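Local coordinates for protein peptidyl tryptophan dihydroxylase (Pseudomonas putida, PDB 7CTQ) that uses FAD as a flavoprotein monooxygenase to dihydroxylate a peptidyl tryptophan, a step essential for making the tryptophylquinone cofactor of quinohemoprotein amine dehydrogenase, at residues F314-Y325 with R340-L349. Sequence-based numbering, arbitrary orientation.
Sequences FLRFARIGRDFY and RQGWPDMQAL
Arg322 leaves the helix with CG anti to its backbone N and then bends at chi3 (71°), which turns its guanidinium into the loop that follows helix 335-341; Arg319, its chain extended from CG to NE, reaches Asp345 of the same loop. The C-terminal part of helix 299-327 here packs against the end of helix 335-341 and the loop after it, in a flavoprotein whose sequence matches the tryptophan halogenase family. NH1 and NH2 of Arg322 converge end-on on Gln347 O, each at 2.9 Å, and NH1 also donates to Asp345 O, which it meets from above the carbonyl plane. NE and NH2 both reach Asp323 OD1, a salt bridge one residue along the helix; NH2 is thus shared with Gln347 O. With an alanine in place of Arg322, both loop carbonyls would probably lose these donors and Asp323 its charge partner. Arg319 holds Asp345 side-on, NE to OD1 and NH2 to OD2 (2.8 Å), both on syn lone pairs with the two planes 18° apart; the amide of Gln347 stacks over one face of that guanidinium. Asp345 OD1 also takes the backbone N of Gln347, closing an Asx turn. Further back along the helix, Trp343, followed by a cis peptide to Pro344, brings CZ3 to 3.5 Å from Ala318 CB, while Phe314 CZ meets the edge of the Trp343 ring at CH2. At the other end Arg340 CB lies over the centre of the Tyr325 ring; that tyrosine, its side chain about 10 Å from the FAD, bonds Asp268 and Trp183 through OH, and the Arg340 guanidinium goes on to Asp201 and Thr158. Just beyond, Gln341 NE2 donates almost straight (172°) to Tyr325 O at 2.8 Å, approaching from above its carbonyl plane.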
# COMPACT_ATOMS: atom_id res chain seq x y z
N PHE A 314 4.27 6.49 -0.17
CA PHE A 314 5.06 5.89 0.90
C PHE A 314 5.23 6.84 2.07
O PHE A 314 5.00 6.48 3.22
CB PHE A 314 6.44 5.48 0.36
CG PHE A 314 7.40 5.00 1.43
CD1 PHE A 314 7.34 3.68 1.90
CD2 PHE A 314 8.37 5.85 1.95
CE1 PHE A 314 8.23 3.25 2.86
CE2 PHE A 314 9.25 5.42 2.91
CZ PHE A 314 9.18 4.12 3.38
N LEU A 315 5.64 8.07 1.77
CA LEU A 315 5.89 9.02 2.84
C LEU A 315 4.60 9.37 3.58
O LEU A 315 4.61 9.53 4.81
CB LEU A 315 6.55 10.28 2.28
CG LEU A 315 8.02 10.09 1.88
CD1 LEU A 315 8.57 11.36 1.23
CD2 LEU A 315 8.88 9.71 3.09
N ARG A 316 3.49 9.49 2.85
CA ARG A 316 2.22 9.80 3.51
C ARG A 316 1.79 8.66 4.43
O ARG A 316 1.44 8.88 5.60
CB ARG A 316 1.13 10.09 2.48
CG ARG A 316 -0.23 10.33 3.15
CD ARG A 316 -1.36 10.50 2.14
NE ARG A 316 -2.66 10.40 2.80
CZ ARG A 316 -3.26 11.39 3.47
NH1 ARG A 316 -2.66 12.58 3.58
NH2 ARG A 316 -4.44 11.19 4.03
N PHE A 317 1.83 7.43 3.93
CA PHE A 317 1.44 6.31 4.78
C PHE A 317 2.40 6.13 5.94
O PHE A 317 1.97 5.74 7.04
CB PHE A 317 1.32 5.04 3.93
CG PHE A 317 0.26 5.14 2.86
CD1 PHE A 317 -0.92 5.86 3.10
CD2 PHE A 317 0.45 4.56 1.61
CE1 PHE A 317 -1.89 5.97 2.14
CE2 PHE A 317 -0.53 4.67 0.62
CZ PHE A 317 -1.70 5.37 0.88
N ALA A 318 3.69 6.42 5.75
CA ALA A 318 4.66 6.31 6.84
C ALA A 318 4.34 7.29 7.96
O ALA A 318 4.48 6.97 9.14
CB ALA A 318 6.08 6.55 6.32
N ARG A 319 3.93 8.51 7.59
CA ARG A 319 3.59 9.52 8.59
C ARG A 319 2.27 9.23 9.27
O ARG A 319 2.09 9.54 10.45
CB ARG A 319 3.54 10.91 7.94
CG ARG A 319 4.91 11.42 7.52
CD ARG A 319 4.84 12.79 6.81
NE ARG A 319 6.17 13.18 6.37
CZ ARG A 319 6.53 13.40 5.10
NH1 ARG A 319 5.65 13.28 4.11
NH2 ARG A 319 7.78 13.75 4.83
N ILE A 320 1.32 8.65 8.53
CA ILE A 320 0.07 8.24 9.16
C ILE A 320 0.35 7.19 10.21
O ILE A 320 -0.17 7.26 11.33
CB ILE A 320 -0.91 7.75 8.09
CG1 ILE A 320 -1.47 8.95 7.33
CG2 ILE A 320 -2.02 6.92 8.72
CD1 ILE A 320 -2.37 8.60 6.18
N GLY A 321 1.22 6.23 9.89
CA GLY A 321 1.60 5.22 10.87
C GLY A 321 2.32 5.82 12.06
O GLY A 321 2.04 5.45 13.21
N ARG A 322 3.22 6.77 11.81
CA ARG A 322 3.93 7.45 12.88
C ARG A 322 2.96 8.06 13.89
O ARG A 322 3.15 7.96 15.10
CB ARG A 322 4.83 8.54 12.30
CG ARG A 322 5.37 9.52 13.33
CD ARG A 322 5.73 10.85 12.69
NE ARG A 322 4.54 11.58 12.29
CZ ARG A 322 4.52 12.56 11.39
NH1 ARG A 322 5.65 12.93 10.79
NH2 ARG A 322 3.38 13.16 11.09
N ASP A 323 1.91 8.73 13.39
CA ASP A 323 0.94 9.36 14.27
C ASP A 323 0.19 8.33 15.11
O ASP A 323 -0.17 8.62 16.26
CB ASP A 323 -0.05 10.18 13.44
CG ASP A 323 0.59 11.43 12.84
OD1 ASP A 323 1.77 11.68 13.13
OD2 ASP A 323 -0.08 12.14 12.06
N PHE A 324 -0.05 7.13 14.57
CA PHE A 324 -0.59 6.06 15.41
C PHE A 324 0.39 5.71 16.52
O PHE A 324 0.01 5.65 17.69
CB PHE A 324 -0.92 4.83 14.57
CG PHE A 324 -2.17 4.97 13.76
CD1 PHE A 324 -3.34 5.41 14.34
CD2 PHE A 324 -2.16 4.68 12.40
CE1 PHE A 324 -4.49 5.56 13.57
CE2 PHE A 324 -3.30 4.82 11.64
CZ PHE A 324 -4.47 5.25 12.23
N TYR A 325 1.67 5.50 16.17
CA TYR A 325 2.67 5.25 17.20
C TYR A 325 2.70 6.38 18.23
O TYR A 325 2.87 6.14 19.43
CB TYR A 325 4.06 5.08 16.57
CG TYR A 325 4.33 3.69 15.99
CD1 TYR A 325 4.41 2.56 16.82
CD2 TYR A 325 4.51 3.51 14.62
CE1 TYR A 325 4.67 1.29 16.29
CE2 TYR A 325 4.77 2.23 14.09
CZ TYR A 325 4.84 1.13 14.93
OH TYR A 325 5.09 -0.12 14.40
N ARG A 340 10.02 4.86 16.51
CA ARG A 340 8.90 4.84 15.58
C ARG A 340 8.01 6.08 15.65
O ARG A 340 7.30 6.38 14.68
CB ARG A 340 8.08 3.56 15.79
CG ARG A 340 8.75 2.41 15.07
CD ARG A 340 8.49 1.03 15.65
NE ARG A 340 9.32 0.08 14.92
CZ ARG A 340 10.57 -0.23 15.26
NH1 ARG A 340 11.11 0.30 16.36
NH2 ARG A 340 11.27 -1.07 14.51
N GLN A 341 8.06 6.83 16.74
CA GLN A 341 7.28 8.05 16.84
C GLN A 341 7.94 9.23 16.14
O GLN A 341 7.29 10.28 15.98
CB GLN A 341 7.04 8.35 18.32
CG GLN A 341 6.07 7.35 18.96
CD GLN A 341 6.09 7.39 20.48
OE1 GLN A 341 7.07 7.82 21.09
NE2 GLN A 341 5.01 6.92 21.11
N GLY A 342 9.19 9.09 15.71
CA GLY A 342 9.88 10.17 15.01
C GLY A 342 10.25 9.82 13.59
O GLY A 342 10.98 10.57 12.93
N TRP A 343 9.76 8.67 13.09
CA TRP A 343 10.09 8.25 11.74
C TRP A 343 8.86 8.36 10.84
O TRP A 343 7.75 8.02 11.27
CB TRP A 343 10.60 6.80 11.72
CG TRP A 343 11.16 6.47 10.38
CD1 TRP A 343 12.44 6.71 9.93
CD2 TRP A 343 10.44 5.92 9.28
NE1 TRP A 343 12.55 6.31 8.62
CE2 TRP A 343 11.35 5.82 8.19
CE3 TRP A 343 9.13 5.46 9.10
CZ2 TRP A 343 10.98 5.31 6.96
CZ3 TRP A 343 8.77 4.94 7.88
CH2 TRP A 343 9.69 4.87 6.82
N PRO A 344 9.01 8.81 9.57
CA PRO A 344 10.23 9.19 8.84
C PRO A 344 10.82 10.54 9.24
O PRO A 344 12.02 10.77 9.08
CB PRO A 344 9.75 9.21 7.38
CG PRO A 344 8.31 9.57 7.47
CD PRO A 344 7.81 8.90 8.71
N ASP A 345 9.97 11.42 9.78
CA ASP A 345 10.38 12.75 10.23
C ASP A 345 9.28 13.26 11.17
O ASP A 345 8.40 12.49 11.57
CB ASP A 345 10.61 13.68 9.03
CG ASP A 345 9.47 13.60 8.02
OD1 ASP A 345 8.30 13.63 8.45
OD2 ASP A 345 9.75 13.49 6.81
N MET A 346 9.30 14.56 11.47
CA MET A 346 8.22 15.14 12.26
C MET A 346 7.33 16.07 11.45
O MET A 346 6.59 16.88 12.02
CB MET A 346 8.79 15.88 13.47
CG MET A 346 9.31 14.98 14.59
SD MET A 346 8.25 13.58 15.04
CE MET A 346 6.68 14.37 15.38
N GLN A 347 7.33 15.94 10.13
CA GLN A 347 6.50 16.80 9.30
C GLN A 347 5.02 16.47 9.50
O GLN A 347 4.63 15.29 9.52
CB GLN A 347 6.89 16.64 7.83
CG GLN A 347 5.94 17.30 6.85
CD GLN A 347 6.54 17.40 5.46
OE1 GLN A 347 7.71 17.73 5.30
NE2 GLN A 347 5.74 17.08 4.44
N ALA A 348 4.20 17.51 9.64
CA ALA A 348 2.76 17.31 9.75
C ALA A 348 2.21 16.71 8.45
O ALA A 348 2.80 16.85 7.37
CB ALA A 348 2.06 18.63 10.06
N LEU A 349 1.07 16.02 8.56
CA LEU A 349 0.44 15.44 7.37
C LEU A 349 -0.04 16.50 6.38
O LEU A 349 0.01 16.28 5.16
CB LEU A 349 -0.73 14.53 7.76
CG LEU A 349 -0.48 13.02 7.85
CD1 LEU A 349 0.10 12.46 6.55
CD2 LEU A 349 0.42 12.69 9.02
O HOH W 1 0.49 14.69 11.55